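Local coordinates for Card1 endonuclease domain-containing protein (Vibrio cholerae, PDB 1XMX) that is of unknown function but carries a Card1-like endonuclease domain of the PDDEXK clan and may bind nucleic acid, at residues T136-R141 / V300-H305; L182-G187 / N219-D224. All blocks are in the same frame, centred on the assembly; numbering follows the deposited sequence.

Interaction 1 of 2, residues T136-R141 / V300-H305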
loop_
_atom_site.group_PDB
_atom_site.type_symbol
_atom_site.label_atom_id
_atom_site.label_comp_id
_atom_site.label_asym_id
_atom_site.label_seq_id
_atom_site.Cartn_x
_atom_site.Cartn_y
_atom_site.Cartn_z
ATOM N N THR A 136 16.688 1.671 -17.354
ATOM C CA THR A 136 16.834 2.455 -16.134
ATOM C C THR A 136 15.829 1.920 -15.108
ATOM O O THR A 136 14.851 1.234 -15.448
ATOM C CB THR A 136 16.568 3.970 -16.396
ATOM O OG1 THR A 136 15.296 4.125 -16.998
ATOM C CG2 THR A 136 17.554 4.543 -17.385
ATOM N N GLN A 137 16.046 2.266 -13.857
ATOM C CA GLN A 137 15.161 1.827 -12.799
ATOM C C GLN A 137 14.062 2.904 -12.746
ATOM O O GLN A 137 14.344 4.060 -12.667
ATOM C CB GLN A 137 15.990 1.746 -11.505
ATOM C CG GLN A 137 15.227 1.671 -10.212
ATOM C CD GLN A 137 14.258 0.497 -10.180
ATOM O OE1 GLN A 137 13.103 0.655 -9.797
ATOM N NE2 GLN A 137 14.748 -0.687 -10.552
ATOM N N VAL A 138 12.795 2.551 -12.850
ATOM C CA VAL A 138 11.755 3.586 -12.788
ATOM C C VAL A 138 11.741 4.307 -11.453
ATOM O O VAL A 138 11.837 3.667 -10.417
ATOM C CB VAL A 138 10.393 2.979 -13.056
ATOM C CG1 VAL A 138 9.291 4.072 -12.945
ATOM C CG2 VAL A 138 10.411 2.305 -14.488
ATOM N N GLN A 139 11.636 5.641 -11.451
ATOM C CA GLN A 139 11.698 6.343 -10.168
ATOM C C GLN A 139 10.443 5.983 -9.394
ATOM O O GLN A 139 9.465 5.525 -9.996
ATOM C CB GLN A 139 11.743 7.854 -10.386
ATOM C CG GLN A 139 13.032 8.301 -11.051
ATOM C CD GLN A 139 13.127 9.792 -11.145
ATOM O OE1 GLN A 139 12.132 10.494 -11.028
ATOM N NE2 GLN A 139 14.336 10.291 -11.307
ATOM N N ASP A 140 10.447 6.290 -8.094
ATOM C CA ASP A 140 9.420 5.911 -7.151
ATOM C C ASP A 140 8.650 7.149 -6.739
ATOM O O ASP A 140 9.032 7.830 -5.810
ATOM C CB ASP A 140 10.097 5.250 -5.940
ATOM C CG ASP A 140 10.820 3.948 -6.330
ATOM O OD1 ASP A 140 10.246 3.301 -7.200
ATOM O OD2 ASP A 140 11.934 3.609 -5.820
ATOM N N ARG A 141 7.554 7.433 -7.434
ATOM C CA ARG A 141 6.828 8.707 -7.334
ATOM C C ARG A 141 5.350 8.556 -6.992
ATOM O O ARG A 141 4.771 9.393 -6.307
ATOM C CB ARG A 141 6.902 9.447 -8.675
ATOM C CG ARG A 141 8.337 9.816 -9.143
ATOM C CD ARG A 141 9.002 10.702 -8.185
ATOM N NE ARG A 141 10.315 11.070 -8.711
ATOM C CZ ARG A 141 11.198 11.819 -8.064
ATOM N NH1 ARG A 141 10.924 12.254 -6.839
ATOM N NH2 ARG A 141 12.364 12.121 -8.650
ATOM N N VAL A 300 6.401 0.998 -2.066
ATOM C CA VAL A 300 7.819 0.763 -2.091
ATOM C C VAL A 300 8.165 0.200 -3.447
ATOM O O VAL A 300 7.584 -0.781 -3.844
ATOM C CB VAL A 300 8.227 -0.313 -1.057
ATOM C CG1 VAL A 300 9.732 -0.451 -0.995
ATOM C CG2 VAL A 300 7.556 0.013 0.350
ATOM N N ASN A 301 9.142 0.814 -4.135
ATOM C CA ASN A 301 9.502 0.432 -5.470
ATOM C C ASN A 301 8.257 0.320 -6.345
ATOM O O ASN A 301 8.107 -0.657 -7.106
ATOM C CB ASN A 301 10.361 -0.834 -5.525
ATOM C CG ASN A 301 11.039 -0.994 -6.909
ATOM O OD1 ASN A 301 11.344 -0.018 -7.546
ATOM N ND2 ASN A 301 11.266 -2.211 -7.340
ATOM N N ASN A 302 7.380 1.320 -6.215
ATOM C CA ASN A 302 6.156 1.400 -6.987
ATOM C C ASN A 302 5.169 0.229 -6.769
ATOM O O ASN A 302 4.251 0.075 -7.571
ATOM C CB ASN A 302 6.447 1.574 -8.486
ATOM C CG ASN A 302 7.071 2.910 -8.805
ATOM O OD1 ASN A 302 6.597 3.966 -8.354
ATOM N ND2 ASN A 302 8.166 2.884 -9.574
ATOM N N LYS A 303 5.381 -0.591 -5.712
ATOM C CA LYS A 303 4.459 -1.670 -5.306
ATOM C C LYS A 303 3.744 -1.328 -3.955
ATOM O O LYS A 303 4.408 -0.956 -2.954
ATOM C CB LYS A 303 5.237 -2.947 -5.119
ATOM C CG LYS A 303 6.098 -3.304 -6.249
ATOM C CD LYS A 303 6.964 -4.519 -5.957
ATOM C CE LYS A 303 7.960 -4.643 -7.083
ATOM N NZ LYS A 303 8.785 -5.806 -6.892
ATOM N N LEU A 304 2.414 -1.482 -3.914
ATOM C CA LEU A 304 1.634 -1.192 -2.664
ATOM C C LEU A 304 1.968 -2.238 -1.627
ATOM O O LEU A 304 1.921 -3.433 -1.928
ATOM C CB LEU A 304 0.130 -1.218 -2.932
ATOM C CG LEU A 304 -0.765 -0.832 -1.746
ATOM C CD1 LEU A 304 -0.674 0.703 -1.422
ATOM C CD2 LEU A 304 -2.189 -1.283 -1.984
ATOM N N HIS A 305 2.382 -1.789 -0.438
ATOM C CA HIS A 305 2.666 -2.680 0.707
ATOM C C HIS A 305 1.717 -2.323 1.850
ATOM O O HIS A 305 1.726 -1.179 2.341
ATOM C CB HIS A 305 4.068 -2.467 1.239
ATOM C CG HIS A 305 5.123 -3.141 0.426
ATOM N ND1 HIS A 305 5.323 -2.858 -0.913
ATOM C CD2 HIS A 305 6.000 -4.116 0.742
ATOM C CE1 HIS A 305 6.304 -3.615 -1.374
ATOM N NE2 HIS A 305 6.744 -4.380 -0.386
HETATM O O HOH W 1 5.974 6.169 -9.669
#

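Interaction 2 of 2, residues L182-G187 / N219-D224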
loop_
_atom_site.group_PDB
_atom_site.type_symbol
_atom_site.label_atom_id
_atom_site.label_comp_id
_atom_site.label_asym_id
_atom_site.label_seq_id
_atom_site.Cartn_x
_atom_site.Cartn_y
_atom_site.Cartn_z
ATOM N N LEU A 182 5.893 -10.796 25.079
ATOM C CA LEU A 182 5.381 -11.979 25.749
ATOM C C LEU A 182 5.238 -11.694 27.239
ATOM O O LEU A 182 4.256 -12.110 27.840
ATOM C CB LEU A 182 6.245 -13.211 25.494
ATOM C CG LEU A 182 6.246 -13.801 24.083
ATOM C CD1 LEU A 182 6.876 -15.146 24.162
ATOM C CD2 LEU A 182 4.810 -13.891 23.557
ATOM N N GLU A 183 6.193 -10.954 27.820
ATOM C CA GLU A 183 6.132 -10.582 29.268
ATOM C C GLU A 183 4.889 -9.754 29.597
ATOM O O GLU A 183 4.299 -9.886 30.648
ATOM C CB GLU A 183 7.383 -9.779 29.654
ATOM C CG GLU A 183 7.357 -9.184 31.086
ATOM C CD GLU A 183 8.439 -8.091 31.331
ATOM O OE1 GLU A 183 9.132 -7.595 30.407
ATOM O OE2 GLU A 183 8.583 -7.717 32.507
ATOM N N LEU A 184 4.479 -8.916 28.654
ATOM C CA LEU A 184 3.432 -7.942 28.887
ATOM C C LEU A 184 2.078 -8.397 28.401
ATOM O O LEU A 184 1.080 -7.737 28.655
ATOM C CB LEU A 184 3.818 -6.608 28.222
ATOM C CG LEU A 184 5.023 -5.923 28.900
ATOM C CD1 LEU A 184 5.361 -4.533 28.258
ATOM C CD2 LEU A 184 4.798 -5.746 30.332
ATOM N N GLY A 185 2.047 -9.530 27.711
ATOM C CA GLY A 185 0.829 -10.097 27.139
ATOM C C GLY A 185 -0.441 -9.800 27.914
ATOM O O GLY A 185 -1.174 -8.887 27.569
ATOM N N PRO A 186 -0.706 -10.579 28.983
ATOM C CA PRO A 186 -1.885 -10.473 29.863
ATOM C C PRO A 186 -2.205 -9.060 30.350
ATOM O O PRO A 186 -3.361 -8.674 30.432
ATOM C CB PRO A 186 -1.506 -11.363 31.053
ATOM C CG PRO A 186 -0.608 -12.400 30.413
ATOM C CD PRO A 186 0.207 -11.658 29.406
ATOM N N GLY A 187 -1.185 -8.312 30.696
ATOM C CA GLY A 187 -1.368 -6.977 31.162
ATOM C C GLY A 187 -1.957 -6.045 30.121
ATOM O O GLY A 187 -2.691 -5.117 30.482
ATOM N N ASN A 219 0.353 -3.187 36.286
ATOM C CA ASN A 219 1.048 -2.128 37.020
ATOM C C ASN A 219 2.356 -1.629 36.377
ATOM O O ASN A 219 2.645 -0.456 36.438
ATOM C CB ASN A 219 1.279 -2.583 38.439
ATOM C CG ASN A 219 0.079 -2.285 39.328
ATOM O OD1 ASN A 219 -0.149 -1.140 39.712
ATOM N ND2 ASN A 219 -0.712 -3.324 39.637
ATOM N N LEU A 220 3.125 -2.538 35.785
ATOM C CA LEU A 220 4.246 -2.191 34.942
ATOM C C LEU A 220 3.781 -1.214 33.823
ATOM O O LEU A 220 4.413 -0.188 33.600
ATOM C CB LEU A 220 4.847 -3.457 34.306
ATOM C CG LEU A 220 5.522 -4.520 35.185
ATOM C CD1 LEU A 220 6.312 -5.566 34.380
ATOM C CD2 LEU A 220 6.424 -3.828 36.194
ATOM N N LEU A 221 2.663 -1.542 33.166
ATOM C CA LEU A 221 2.041 -0.719 32.129
ATOM C C LEU A 221 1.497 0.587 32.637
ATOM O O LEU A 221 1.706 1.618 32.020
ATOM C CB LEU A 221 0.940 -1.500 31.396
ATOM C CG LEU A 221 1.389 -2.818 30.762
ATOM C CD1 LEU A 221 0.244 -3.756 30.394
ATOM C CD2 LEU A 221 2.272 -2.518 29.524
ATOM N N LEU A 222 0.782 0.573 33.739
ATOM C CA LEU A 222 0.265 1.830 34.291
ATOM C C LEU A 222 1.430 2.781 34.607
ATOM O O LEU A 222 1.387 3.980 34.329
ATOM C CB LEU A 222 -0.536 1.579 35.577
ATOM C CG LEU A 222 -1.763 0.708 35.277
ATOM C CD1 LEU A 222 -2.610 0.530 36.474
ATOM C CD2 LEU A 222 -2.572 1.285 34.160
ATOM N N SER A 223 2.481 2.254 35.180
ATOM C CA SER A 223 3.559 3.168 35.541
ATOM C C SER A 223 4.340 3.652 34.289
ATOM O O SER A 223 4.982 4.696 34.342
ATOM C CB SER A 223 4.457 2.537 36.587
ATOM O OG SER A 223 4.995 1.416 35.959
ATOM N N ASP A 224 4.276 2.923 33.165
ATOM C CA ASP A 224 4.852 3.422 31.915
ATOM C C ASP A 224 4.049 4.589 31.363
ATOM O O ASP A 224 4.607 5.587 30.885
ATOM C CB ASP A 224 4.880 2.340 30.832
ATOM C CG ASP A 224 5.914 1.266 31.082
ATOM O OD1 ASP A 224 6.994 1.554 31.640
ATOM O OD2 ASP A 224 5.640 0.107 30.700
#

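Interaction 1 of 2, residues T136-R141 / V300-H305
Asn302 reaches from a type I' turn (Val300 to Lys303) to the backbone of Gln139, and its carboxamide makes the direct hydrogen bond between the segments. ND2 donates to Gln139 O at 3.0 Å in a nearly straight bond (171° at the hydrogen). The acceptor lies in the Asn302 amide plane, whereas the donor stands above the carbonyl plane, 44° out of it. ND2 has a second acceptor in Asp123 OD2, and at the other end of the amide OD1 accepts a hydrogen bond from a water at 2.6 Å; that water accepts from Arg141 N. Gln139 O, Asp123 and the water together fix the amide's rotation. Val138 crosses Asn302 at about a right angle and rests CG1 3.7 Å from ND2. Asp140 turns its carboxylate 70° to the Asn302 amide; OD1 comes within 3.2 Å of ND2, but at a poor angle for a bond. That same oxygen sits 3.4 Å from Asn301 CA, while the amide of Asn301 bonds through ND2 to Ala382 O. Residues 138-141 follow the edge strand 136-137, which pairs with strand 124-129, and Thr19 of helix 15-22 lies against Val138 and Asn302; the turn connects strands 288-300 and 303-310, and its Asn302 O accepts from Tyr147 of helix 144-150.

Interaction 2 of 2, residues L182-G187 / N219-D224
The carboxylate of Glu183 and the isobutyl tip of Leu220 meet at the exposed margin of this contact: Leu220 CD1 is 3.6 Å from Glu183 OE2, displaced to one side of the carboxylate plane and outside that oxygen. The two side chains cross at about a right angle. Glu183 arrives there on an extended chain, with CG anti to the backbone N (chi1 173°). A second carboxylate, that of Asp224, accepts through OD2 from the indole NE1 of Trp177 in helix 164-179.

Farther in, the contact is apolar. Leu184 and Leu221 approach obliquely, Leu184 CD1 lying 3.9 Å from Leu221 CD2, which is also 4.2 Å from Leu184 CD2. Leu220 CD1 adds a looser touch on Leu184 CD2 at 4.3 Å. In Leu221, CG stands anti to the carbonyl carbon (chi1 -56°), directing the isobutyl group toward helix 181-201. Gly187 and Leu221 have the nearest alpha carbons, CA to CA 7.2 Å. Trp177 touches both Leu184 and Leu221, so helix 164-179 also packs on these leucines.

Helix 181-201 is kinked at Pro186. The N-H of Gly187, with no bond to the preceding turn, is taken up by Glu217 OE1, a polar tie to helix 216-227 beside the leucines. The local axes run perpendicular, 9.9 Å apart at their closest. Helix 181-201, strand 205-207, helices 210-213 and 216-227, and the hairpin 231-234/237-240 follow in winged-helix order; this contact packs the first helix against the third, the position of the recognition helix in winged-helix proteins that bind DNA, although such a role here is only a possibility.

The two contacts share no helix, strand or sheet; their centres are 40 Å apart and their nearest atoms about 25 Å. Along the chain, interaction 2 is nested within interaction 1. After 136-141 the chain adds strand 154-156 to the second sheet, passes helix 164-179 and the winged-helix-like module with 182-187 and 219-224, then forms the rest of that sheet, including 300-305. Interaction 1, near the middle of the molecule, joins the edge of the mostly parallel N-terminal sheet to a hairpin of the endonuclease sheet, whereas interaction 2 holds together a peripheral module. One therefore links domains and the other is internal to one, in an elongated single chain.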